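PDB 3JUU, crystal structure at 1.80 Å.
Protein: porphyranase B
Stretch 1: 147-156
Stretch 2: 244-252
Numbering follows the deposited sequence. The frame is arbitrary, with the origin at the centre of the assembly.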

# COMPACT_ATOMS: atom_id res chain seq x y z
N GLN A 147 -2.83 4.07 -1.48
CA GLN A 147 -4.11 4.00 -0.82
C GLN A 147 -3.92 3.39 0.58
O GLN A 147 -3.22 2.37 0.74
CB GLN A 147 -5.13 3.16 -1.64
CG GLN A 147 -6.40 2.69 -0.95
CD GLN A 147 -7.33 3.83 -0.50
OE1 GLN A 147 -6.85 4.92 -0.16
NE2 GLN A 147 -8.67 3.60 -0.49
N GLU A 148 -4.54 4.00 1.58
CA GLU A 148 -4.66 3.36 2.90
C GLU A 148 -6.13 3.45 3.27
O GLU A 148 -6.77 4.48 3.07
CB GLU A 148 -3.83 4.06 3.98
CG GLU A 148 -2.33 3.92 3.74
CD GLU A 148 -1.53 4.65 4.77
OE1 GLU A 148 -1.43 4.06 5.89
OE2 GLU A 148 -1.04 5.77 4.44
N SER A 149 -6.67 2.33 3.73
CA SER A 149 -8.11 2.27 4.03
C SER A 149 -8.27 1.43 5.28
O SER A 149 -7.35 0.68 5.63
CB SER A 149 -8.87 1.59 2.82
OG SER A 149 -10.28 1.68 3.12
N VAL A 150 -9.40 1.60 5.97
CA VAL A 150 -9.90 0.52 6.87
C VAL A 150 -11.35 0.22 6.47
O VAL A 150 -12.02 1.05 5.78
CB VAL A 150 -9.84 0.95 8.40
CG1 VAL A 150 -8.40 1.22 8.84
CG2 VAL A 150 -10.80 2.17 8.75
N GLY A 151 -11.87 -0.91 6.95
CA GLY A 151 -13.24 -1.29 6.60
C GLY A 151 -14.22 -0.96 7.72
O GLY A 151 -15.43 -0.94 7.46
N GLN A 152 -13.76 -0.77 8.97
CA GLN A 152 -14.66 -0.57 10.11
C GLN A 152 -14.02 0.47 10.99
O GLN A 152 -12.91 0.27 11.46
CB GLN A 152 -14.84 -1.91 10.92
CG GLN A 152 -15.74 -1.66 12.14
CD GLN A 152 -15.99 -2.96 12.96
OE1 GLN A 152 -15.84 -4.05 12.43
NE2 GLN A 152 -16.32 -2.82 14.24
N ILE A 153 -14.68 1.61 11.18
CA ILE A 153 -14.04 2.71 11.89
C ILE A 153 -14.42 2.54 13.39
O ILE A 153 -15.62 2.40 13.74
CB ILE A 153 -14.58 4.06 11.33
CG1 ILE A 153 -13.97 4.35 9.90
CG2 ILE A 153 -14.19 5.18 12.29
CD1 ILE A 153 -14.94 5.16 9.17
N THR A 154 -13.42 2.46 14.26
CA THR A 154 -13.60 2.14 15.67
C THR A 154 -13.17 3.30 16.59
O THR A 154 -13.20 3.18 17.79
CB THR A 154 -12.82 0.84 16.08
OG1 THR A 154 -11.41 0.99 15.81
CG2 THR A 154 -13.35 -0.35 15.32
N ASN A 155 -12.79 4.41 16.01
CA ASN A 155 -12.39 5.61 16.75
C ASN A 155 -13.41 6.65 16.29
O ASN A 155 -13.65 6.75 15.11
CB ASN A 155 -11.04 6.00 16.24
CG ASN A 155 -10.42 7.16 17.02
OD1 ASN A 155 -11.13 7.92 17.70
ND2 ASN A 155 -9.09 7.33 16.89
N ASP A 156 -14.01 7.44 17.18
CA ASP A 156 -14.97 8.48 16.70
C ASP A 156 -14.33 9.86 16.42
O ASP A 156 -15.03 10.84 16.20
CB ASP A 156 -16.18 8.64 17.65
CG ASP A 156 -15.77 9.05 19.04
OD1 ASP A 156 -16.67 9.07 19.92
OD2 ASP A 156 -14.56 9.35 19.27
N THR A 244 -2.71 -3.46 11.99
CA THR A 244 -3.55 -2.64 12.91
C THR A 244 -2.89 -1.24 12.97
O THR A 244 -1.65 -1.10 13.04
CB THR A 244 -3.56 -3.30 14.33
OG1 THR A 244 -2.19 -3.63 14.65
CG2 THR A 244 -4.41 -4.64 14.30
N TYR A 245 -3.72 -0.22 12.95
CA TYR A 245 -3.30 1.15 13.24
C TYR A 245 -3.64 1.49 14.70
O TYR A 245 -4.69 1.14 15.17
CB TYR A 245 -4.18 2.08 12.39
CG TYR A 245 -3.89 2.06 10.93
CD1 TYR A 245 -2.64 2.37 10.44
CD2 TYR A 245 -4.95 1.84 10.01
CE1 TYR A 245 -2.40 2.48 9.02
CE2 TYR A 245 -4.72 1.97 8.66
CZ TYR A 245 -3.45 2.25 8.17
OH TYR A 245 -3.30 2.35 6.79
N ASP A 246 -2.75 2.20 15.39
CA ASP A 246 -3.04 2.58 16.79
C ASP A 246 -4.29 3.40 16.92
O ASP A 246 -4.96 3.37 17.98
CB ASP A 246 -1.85 3.42 17.31
CG ASP A 246 -0.62 2.55 17.64
OD1 ASP A 246 -0.65 1.28 17.54
OD2 ASP A 246 0.39 3.14 17.96
N TRP A 247 -4.64 4.15 15.86
CA TRP A 247 -5.76 5.08 15.99
C TRP A 247 -7.08 4.43 15.64
O TRP A 247 -8.12 5.09 15.71
CB TRP A 247 -5.51 6.34 15.10
CG TRP A 247 -5.00 5.98 13.75
CD1 TRP A 247 -3.71 5.91 13.35
CD2 TRP A 247 -5.80 5.67 12.58
NE1 TRP A 247 -3.64 5.58 12.04
CE2 TRP A 247 -4.89 5.45 11.53
CE3 TRP A 247 -7.15 5.55 12.36
CZ2 TRP A 247 -5.30 5.10 10.24
CZ3 TRP A 247 -7.58 5.19 11.05
CH2 TRP A 247 -6.65 4.98 10.02
N ASN A 248 -7.03 3.14 15.23
CA ASN A 248 -8.26 2.39 14.95
C ASN A 248 -8.22 1.08 15.78
O ASN A 248 -7.84 -0.00 15.25
CB ASN A 248 -8.39 2.11 13.43
CG ASN A 248 -9.85 1.96 13.00
OD1 ASN A 248 -10.20 0.97 12.34
ND2 ASN A 248 -10.74 2.91 13.43
N PRO A 249 -8.61 1.16 17.05
CA PRO A 249 -8.40 0.06 17.96
C PRO A 249 -9.35 -1.14 17.77
O PRO A 249 -10.26 -1.12 16.94
CB PRO A 249 -8.65 0.70 19.37
CG PRO A 249 -9.50 1.93 19.09
CD PRO A 249 -9.12 2.38 17.73
N VAL A 250 -9.11 -2.16 18.59
CA VAL A 250 -9.82 -3.43 18.40
C VAL A 250 -11.27 -3.23 18.91
O VAL A 250 -11.47 -2.64 19.98
CB VAL A 250 -9.16 -4.50 19.32
CG1 VAL A 250 -9.93 -5.88 19.15
CG2 VAL A 250 -7.66 -4.71 18.95
N PRO A 251 -12.31 -3.67 18.16
CA PRO A 251 -13.71 -3.53 18.62
C PRO A 251 -14.04 -4.54 19.74
O PRO A 251 -13.31 -5.51 19.94
CB PRO A 251 -14.57 -3.95 17.39
CG PRO A 251 -13.60 -4.13 16.24
CD PRO A 251 -12.20 -4.27 16.80
N LYS A 252 -15.16 -4.36 20.40
CA LYS A 252 -15.43 -5.11 21.65
C LYS A 252 -15.63 -6.60 21.41
O LYS A 252 -15.57 -7.42 22.35
CB LYS A 252 -16.70 -4.49 22.31
CG LYS A 252 -16.37 -3.17 23.05
CD LYS A 252 -17.64 -2.51 23.60
CE LYS A 252 -17.30 -1.11 24.16
NZ LYS A 252 -18.16 -0.76 25.40

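How does the strand at the start of stretch 1 engage the second stretch? Its residues alternate. Glu-148 points its CA-to-CB bond toward stretch 2, Ser-149 points away, and Val-150 points toward it again, as expected of an extended backbone. Glu-148 takes the m rotamer at chi1 and t at chi2, which carries its carboxylate to the end of the Tyr-245 side chain. There the hydroxyl OH of Tyr-245 donates a hydrogen bond to OE1 of Glu-148 over 2.7 Å. Phenol and carboxylate meet near the plane of the ring, at its edge, so the bond leaves the faces of the ring uncovered by Glu-148.

What does Val-150 add, two residues further on? It packs against the aromatic side chains of stretch 2. CG1 of Val-150 lies 3.7 Å from CD2 of Tyr-245, again at the ring edge, and 4.3 Å from CH2 of Trp-247. One methyl group therefore touches both aromatic side chains. Those two residues belong to a type I beta turn from Tyr-245 to Asn-248, closed by a backbone hydrogen bond from N of Asn-248 to O of Tyr-245 at 3.1 Å.

How does the loop approach the point where the two stretches bring their CA atoms nearest each other? Gln-152 reaches out with chi1 and chi2 both t: its CA-to-CB bond runs sideways, but its end comes nearer, and NE2 of Gln-152 sits 3.6 Å from CG of Pro-251. The CA-to-CB bond of Ile-153 points away, and the residue contributes little. Thr-154 and Asn-248 then have the nearest CA atoms across the contact, with CA of Thr-154 5.4 Å from CA of Asn-248. The side chain of Asn-248 extends into this loop, among the backbone of Gln-152 and Thr-154, but its amide is probably turned over in the model, so its individual polar pairings are best left open.

How do Thr-154 and Asn-155 fasten the loop? Both use side chains to reach backbone carbonyls of stretch 2. The hydroxyl OG1 of Thr-154, with chi1 in p, donates to O of Pro-249 at 2.7 Å. OG1 of Thr-154 is also 3.1 Å from N of Pro-249, but the proline nitrogen has no hydrogen to share and this is proximity alone. The methyl CG2 of Thr-154 meanwhile lies 3.9 Å from CG of Pro-251. Asn-155, with chi1 in t, donates from ND2 to O of Trp-247 at 2.7 Å, although a close approach elsewhere in the model makes the position of ND2 less sure. Beyond it, Asp-156 makes no contact with stretch 2.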